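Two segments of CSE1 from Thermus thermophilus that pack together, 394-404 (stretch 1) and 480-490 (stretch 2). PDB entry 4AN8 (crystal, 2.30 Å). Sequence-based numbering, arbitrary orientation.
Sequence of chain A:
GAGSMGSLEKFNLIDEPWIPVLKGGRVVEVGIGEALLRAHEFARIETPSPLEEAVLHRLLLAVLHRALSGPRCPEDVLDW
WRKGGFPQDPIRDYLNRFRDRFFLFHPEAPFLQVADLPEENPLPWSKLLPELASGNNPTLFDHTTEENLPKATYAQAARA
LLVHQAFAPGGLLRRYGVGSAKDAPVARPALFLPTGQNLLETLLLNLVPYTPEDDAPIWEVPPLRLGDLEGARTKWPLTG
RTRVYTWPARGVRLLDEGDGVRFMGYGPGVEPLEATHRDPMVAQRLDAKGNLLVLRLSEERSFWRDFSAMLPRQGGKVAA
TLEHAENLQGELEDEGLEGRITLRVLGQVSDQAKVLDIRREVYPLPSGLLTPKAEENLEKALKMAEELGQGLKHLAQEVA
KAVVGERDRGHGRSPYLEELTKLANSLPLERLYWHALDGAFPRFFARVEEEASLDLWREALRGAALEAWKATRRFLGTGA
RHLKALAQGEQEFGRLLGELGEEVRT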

ATOM      1  N   HIS A 394      23.488   9.150 -18.404  1.00 31.27           N
ATOM      2  CA  HIS A 394      24.685   9.903 -18.724  1.00 31.27           C
ATOM      3  C   HIS A 394      24.666  10.263 -20.208  1.00 31.27           C
ATOM      4  O   HIS A 394      24.971  11.394 -20.598  1.00 31.27           O
ATOM      5  CB  HIS A 394      25.941   9.099 -18.382  1.00 56.19           C
ATOM      6  CG  HIS A 394      27.217   9.810 -18.710  1.00 56.19           C
ATOM      7  ND1 HIS A 394      28.088   9.368 -19.682  1.00 56.19           N
ATOM      8  CD2 HIS A 394      27.758  10.947 -18.209  1.00 56.19           C
ATOM      9  CE1 HIS A 394      29.120  10.192 -19.755  1.00 56.19           C
ATOM     10  NE2 HIS A 394      28.942  11.160 -18.873  1.00 56.19           N
ATOM     11  N   LEU A 395      24.289   9.293 -21.027  1.00 30.97           N
ATOM     12  CA  LEU A 395      24.133   9.524 -22.450  1.00 30.97           C
ATOM     13  C   LEU A 395      23.204  10.728 -22.684  1.00 30.97           C
ATOM     14  O   LEU A 395      23.555  11.653 -23.424  1.00 30.97           O
ATOM     15  CB  LEU A 395      23.588   8.268 -23.112  1.00 36.81           C
ATOM     16  CG  LEU A 395      23.877   8.060 -24.595  1.00 36.81           C
ATOM     17  CD1 LEU A 395      23.263   6.749 -25.089  1.00 36.81           C
ATOM     18  CD2 LEU A 395      23.331   9.213 -25.379  1.00 36.81           C
ATOM     19  N   ALA A 396      22.040  10.736 -22.030  1.00 35.59           N
ATOM     20  CA  ALA A 396      21.070  11.820 -22.195  1.00 35.59           C
ATOM     21  C   ALA A 396      21.652  13.167 -21.794  1.00 35.59           C
ATOM     22  O   ALA A 396      21.389  14.179 -22.440  1.00 35.59           O
ATOM     23  CB  ALA A 396      19.780  11.538 -21.402  1.00 42.01           C
ATOM     24  N   GLN A 397      22.445  13.184 -20.727  1.00 43.28           N
ATOM     25  CA  GLN A 397      23.147  14.403 -20.321  1.00 43.28           C
ATOM     26  C   GLN A 397      24.127  14.902 -21.396  1.00 43.28           C
ATOM     27  O   GLN A 397      24.172  16.100 -21.689  1.00 43.28           O
ATOM     28  CB  GLN A 397      23.896  14.178 -19.008  1.00 47.43           C
ATOM     29  CG  GLN A 397      23.052  14.374 -17.774  1.00 47.43           C
ATOM     30  CD  GLN A 397      23.613  13.648 -16.567  1.00 47.43           C
ATOM     31  OE1 GLN A 397      24.698  13.062 -16.627  1.00 47.43           O
ATOM     32  NE2 GLN A 397      22.874  13.671 -15.466  1.00 47.43           N
ATOM     33  N   GLU A 398      24.912  13.985 -21.972  1.00 35.10           N
ATOM     34  CA  GLU A 398      25.879  14.355 -23.005  1.00 35.10           C
ATOM     35  C   GLU A 398      25.176  14.825 -24.301  1.00 35.10           C
ATOM     36  O   GLU A 398      25.650  15.733 -24.985  1.00 35.10           O
ATOM     37  CB  GLU A 398      26.848  13.208 -23.290  1.00 68.63           C
ATOM     38  CG  GLU A 398      27.786  12.881 -22.142  1.00 68.63           C
ATOM     39  CD  GLU A 398      28.898  13.916 -21.962  1.00 68.63           C
ATOM     40  OE1 GLU A 398      28.612  15.027 -21.464  1.00 68.63           O
ATOM     41  OE2 GLU A 398      30.064  13.613 -22.311  1.00 68.63           O
ATOM     42  N   VAL A 399      24.045  14.212 -24.636  1.00 36.32           N
ATOM     43  CA  VAL A 399      23.265  14.697 -25.764  1.00 36.32           C
ATOM     44  C   VAL A 399      22.834  16.133 -25.523  1.00 36.32           C
ATOM     45  O   VAL A 399      23.117  17.012 -26.338  1.00 36.32           O
ATOM     46  CB  VAL A 399      22.039  13.815 -26.068  1.00 30.20           C
ATOM     47  CG1 VAL A 399      21.036  14.580 -26.938  1.00 30.20           C
ATOM     48  CG2 VAL A 399      22.490  12.523 -26.740  1.00 30.20           C
ATOM     49  N   ALA A 400      22.174  16.375 -24.394  1.00 42.31           N
ATOM     50  CA  ALA A 400      21.702  17.717 -24.074  1.00 42.31           C
ATOM     51  C   ALA A 400      22.824  18.750 -24.163  1.00 42.31           C
ATOM     52  O   ALA A 400      22.636  19.824 -24.718  1.00 42.31           O
ATOM     53  CB  ALA A 400      21.065  17.749 -22.705  1.00 30.39           C
ATOM     54  N   LYS A 401      23.992  18.421 -23.627  1.00 45.00           N
ATOM     55  CA  LYS A 401      25.118  19.353 -23.645  1.00 45.00           C
ATOM     56  C   LYS A 401      25.638  19.604 -25.062  1.00 45.00           C
ATOM     57  O   LYS A 401      25.989  20.735 -25.413  1.00 45.00           O
ATOM     58  CB  LYS A 401      26.253  18.854 -22.747  1.00102.09           C
ATOM     59  CG  LYS A 401      25.867  18.747 -21.282  1.00102.09           C
ATOM     60  CD  LYS A 401      26.958  18.082 -20.460  1.00102.09           C
ATOM     61  CE  LYS A 401      28.213  18.938 -20.414  1.00102.09           C
ATOM     62  NZ  LYS A 401      29.228  18.391 -19.466  1.00102.09           N
ATOM     63  N   ALA A 402      25.689  18.550 -25.870  1.00 51.77           N
ATOM     64  CA  ALA A 402      26.133  18.676 -27.249  1.00 51.77           C
ATOM     65  C   ALA A 402      25.219  19.624 -28.019  1.00 51.77           C
ATOM     66  O   ALA A 402      25.676  20.418 -28.840  1.00 51.77           O
ATOM     67  CB  ALA A 402      26.174  17.315 -27.922  1.00 41.83           C
ATOM     68  N   VAL A 403      23.927  19.544 -27.742  1.00 51.78           N
ATOM     69  CA  VAL A 403      22.954  20.387 -28.416  1.00 51.78           C
ATOM     70  C   VAL A 403      23.118  21.871 -28.091  1.00 51.78           C
ATOM     71  O   VAL A 403      23.153  22.709 -28.984  1.00 51.78           O
ATOM     72  CB  VAL A 403      21.521  19.940 -28.080  1.00 43.87           C
ATOM     73  CG1 VAL A 403      20.508  20.996 -28.487  1.00 43.87           C
ATOM     74  CG2 VAL A 403      21.220  18.610 -28.756  1.00 43.87           C
ATOM     75  N   VAL A 404      23.237  22.196 -26.811  1.00 56.47           N
ATOM     76  CA  VAL A 404      23.162  23.584 -26.365  1.00 56.47           C
ATOM     77  C   VAL A 404      24.486  24.361 -26.390  1.00 56.47           C
ATOM     78  O   VAL A 404      25.575  23.787 -26.447  1.00 56.47           O
ATOM     79  CB  VAL A 404      22.523  23.653 -24.965  1.00 51.16           C
ATOM     80  CG1 VAL A 404      22.771  24.999 -24.321  1.00 51.16           C
ATOM     81  CG2 VAL A 404      21.040  23.368 -25.068  1.00 51.16           C
ATOM     82  N   ALA A 480      18.911  20.379 -37.530  1.00 28.71           N
ATOM     83  CA  ALA A 480      20.322  20.403 -37.889  1.00 28.71           C
ATOM     84  C   ALA A 480      21.193  20.528 -36.644  1.00 28.71           C
ATOM     85  O   ALA A 480      22.255  19.922 -36.575  1.00 28.71           O
ATOM     86  CB  ALA A 480      20.617  21.543 -38.871  1.00 25.54           C
ATOM     87  N   ARG A 481      20.729  21.301 -35.662  1.00 49.69           N
ATOM     88  CA  ARG A 481      21.478  21.523 -34.420  1.00 49.69           C
ATOM     89  C   ARG A 481      21.550  20.264 -33.542  1.00 49.69           C
ATOM     90  O   ARG A 481      22.403  20.154 -32.668  1.00 49.69           O
ATOM     91  CB  ARG A 481      20.897  22.698 -33.625  1.00 84.32           C
ATOM     92  CG  ARG A 481      19.475  22.478 -33.131  1.00 84.32           C
ATOM     93  CD  ARG A 481      19.149  23.396 -31.961  1.00 84.32           C
ATOM     94  NE  ARG A 481      17.855  23.078 -31.359  1.00 84.32           N
ATOM     95  CZ  ARG A 481      17.494  23.424 -30.125  1.00 84.32           C
ATOM     96  NH1 ARG A 481      18.333  24.102 -29.350  1.00 84.32           N
ATOM     97  NH2 ARG A 481      16.295  23.086 -29.663  1.00 84.32           N
ATOM     98  N   HIS A 482      20.663  19.311 -33.791  1.00 46.84           N
ATOM     99  CA  HIS A 482      20.632  18.081 -33.006  1.00 46.84           C
ATOM    100  C   HIS A 482      21.611  17.020 -33.504  1.00 46.84           C
ATOM    101  O   HIS A 482      21.784  15.994 -32.858  1.00 46.84           O
ATOM    102  CB  HIS A 482      19.222  17.497 -32.994  1.00 52.87           C
ATOM    103  CG  HIS A 482      18.181  18.433 -32.468  1.00 52.87           C
ATOM    104  ND1 HIS A 482      18.480  19.489 -31.635  1.00 52.87           N
ATOM    105  CD2 HIS A 482      16.839  18.467 -32.654  1.00 52.87           C
ATOM    106  CE1 HIS A 482      17.369  20.137 -31.331  1.00 52.87           C
ATOM    107  NE2 HIS A 482      16.359  19.538 -31.936  1.00 52.87           N
ATOM    108  N   LEU A 483      22.256  17.265 -34.640  1.00 38.92           N
ATOM    109  CA  LEU A 483      23.019  16.214 -35.319  1.00 38.92           C
ATOM    110  C   LEU A 483      24.370  15.872 -34.685  1.00 38.92           C
ATOM    111  O   LEU A 483      24.788  14.706 -34.703  1.00 38.92           O
ATOM    112  CB  LEU A 483      23.172  16.530 -36.814  1.00 36.95           C
ATOM    113  CG  LEU A 483      21.829  16.564 -37.551  1.00 36.95           C
ATOM    114  CD1 LEU A 483      22.006  16.614 -39.062  1.00 36.95           C
ATOM    115  CD2 LEU A 483      20.962  15.354 -37.140  1.00 36.95           C
ATOM    116  N   LYS A 484      25.053  16.861 -34.120  1.00 39.78           N
ATOM    117  CA  LYS A 484      26.310  16.568 -33.438  1.00 39.78           C
ATOM    118  C   LYS A 484      26.075  15.648 -32.228  1.00 39.78           C
ATOM    119  O   LYS A 484      26.797  14.658 -32.019  1.00 39.78           O
ATOM    120  CB  LYS A 484      27.042  17.846 -33.010  1.00 86.70           C
ATOM    121  CG  LYS A 484      28.343  17.562 -32.257  1.00 86.70           C
ATOM    122  CD  LYS A 484      29.247  18.785 -32.148  1.00 86.70           C
ATOM    123  CE  LYS A 484      28.797  19.745 -31.054  1.00 86.70           C
ATOM    124  NZ  LYS A 484      29.670  20.955 -31.008  1.00 86.70           N
ATOM    125  N   ALA A 485      25.055  15.989 -31.445  1.00 38.67           N
ATOM    126  CA  ALA A 485      24.664  15.220 -30.280  1.00 38.67           C
ATOM    127  C   ALA A 485      24.312  13.822 -30.710  1.00 38.67           C
ATOM    128  O   ALA A 485      24.657  12.845 -30.049  1.00 38.67           O
ATOM    129  CB  ALA A 485      23.473  15.882 -29.611  1.00 46.31           C
ATOM    130  N   LEU A 486      23.627  13.720 -31.842  1.00 36.12           N
ATOM    131  CA  LEU A 486      23.233  12.439 -32.353  1.00 36.12           C
ATOM    132  C   LEU A 486      24.372  11.569 -32.772  1.00 36.12           C
ATOM    133  O   LEU A 486      24.369  10.405 -32.519  1.00 36.12           O
ATOM    134  CB  LEU A 486      22.252  12.579 -33.511  1.00 45.22           C
ATOM    135  CG  LEU A 486      21.829  11.279 -34.166  1.00 45.22           C
ATOM    136  CD1 LEU A 486      22.989  10.604 -34.721  1.00 45.22           C
ATOM    137  CD2 LEU A 486      21.107  10.371 -33.285  1.00 45.22           C
ATOM    138  N   ALA A 487      25.355  12.139 -33.463  1.00 32.49           N
ATOM    139  CA  ALA A 487      26.485  11.327 -33.904  1.00 32.49           C
ATOM    140  C   ALA A 487      27.252  10.833 -32.681  1.00 32.49           C
ATOM    141  O   ALA A 487      27.599   9.664 -32.605  1.00 32.49           O
ATOM    142  CB  ALA A 487      27.391  12.115 -34.825  1.00 45.36           C
ATOM    143  N   GLN A 488      27.505  11.730 -31.727  1.00 40.15           N
ATOM    144  CA  GLN A 488      28.211  11.360 -30.500  1.00 40.15           C
ATOM    145  C   GLN A 488      27.426  10.319 -29.710  1.00 40.15           C
ATOM    146  O   GLN A 488      27.983   9.316 -29.261  1.00 40.15           O
ATOM    147  CB  GLN A 488      28.469  12.584 -29.622  1.00 88.33           C
ATOM    148  CG  GLN A 488      29.454  13.581 -30.201  1.00 88.33           C
ATOM    149  CD  GLN A 488      29.627  14.801 -29.313  1.00 88.33           C
ATOM    150  OE1 GLN A 488      29.921  15.899 -29.794  1.00 88.33           O
ATOM    151  NE2 GLN A 488      29.440  14.615 -28.005  1.00 88.33           N
ATOM    152  N   GLY A 489      26.125  10.563 -29.559  1.00 36.76           N
ATOM    153  CA  GLY A 489      25.260   9.692 -28.786  1.00 36.76           C
ATOM    154  C   GLY A 489      25.173   8.281 -29.324  1.00 36.76           C
ATOM    155  O   GLY A 489      25.236   7.315 -28.550  1.00 36.76           O
ATOM    156  N   GLU A 490      25.025   8.153 -30.644  1.00 45.09           N
ATOM    157  CA  GLU A 490      24.996   6.837 -31.287  1.00 45.09           C
ATOM    158  C   GLU A 490      26.263   6.035 -30.959  1.00 45.09           C
ATOM    159  O   GLU A 490      26.203   4.815 -30.745  1.00 45.09           O
ATOM    160  CB  GLU A 490      24.818   6.975 -32.806  1.00 49.34           C
ATOM    161  CG  GLU A 490      24.713   5.654 -33.575  1.00 49.34           C
ATOM    162  CD  GLU A 490      23.365   4.957 -33.399  1.00 49.34           C
ATOM    163  OE1 GLU A 490      22.308   5.581 -33.620  1.00 49.34           O
ATOM    164  OE2 GLU A 490      23.356   3.764 -33.050  1.00 49.34           O
TER

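Two helices meet here largely through small residues. Helix 394-403 and helix 483-490 run nearly antiparallel, with 152° between their N-to-C directions, and their axes approach to 7.9 Å. That is close for a helix pair, and the residues at the crossing fit such spacing: alanine, valine and glycine line most of the seam. The nearest backbones belong to Val 399 and Ala 485, whose CA atoms lie 4.8 Å apart.

The central bump is the methyl of Ala 485. Its CA-to-CB bond points toward the first helix, and the methyl settles into a hollow walled by Val 399, Ala 402 and Val 403. Ala 485 CB lies 3.5 Å from Ala 402 CB, 3.6 Å from Val 403 CG2 and 3.8 Å from Val 399 CG1, while the carbonyl oxygen Val 399 O also sits 3.5 Å from Ala 485 CB. That oxygen already accepts the helical bond from Val 403 N, at 3.0 Å. One methyl thus touches both side chains and backbone, in keeping with the short distance between the axes. Ala 402 answers from the other side, its own CB directed toward the second helix.

One turn on, Gly 489 supplies the complementary hollow. Leu 395 starts sideways, but its end comes nearer, bringing Leu 395 CD2 to 3.9 Å from Gly 489 CA; Val 399 CG2 is looser, 4.5 Å from the same Gly 489 CA. A CB modelled ideally on this glycine would point into the contact, only 3.3 Å from Val 399 CG2, and would clash with Ala 485 O of its own helix at 3.0 Å. The bare backbone leaves room for the neighbouring side chains.

Toward the other end, Val 403 is the bump and longer side chains form its surroundings. Arg 481 leaves sideways and its end returns, so that Val 403 CG1 lies over one face of the guanidinium, 3.9 Å from Arg 481 NH1. The same Val 403 CG1 meets the His 482 ring at its edge, 4.0 Å from His 482 ND1. This nitrogen is buried by the contact and has no polar partner in the model.

Longer side chains fringe the seam: Lys 484 CE reaches 3.9 Å from Ala 402 O, and Gln 488 NE2 lies 4.2 Å from Ala 402 CB. No hydrogen bond crosses between the stretches. Over the 436 Å² buried, the rule is fit: methyls in hollows, and glycine where even a methyl would be too much.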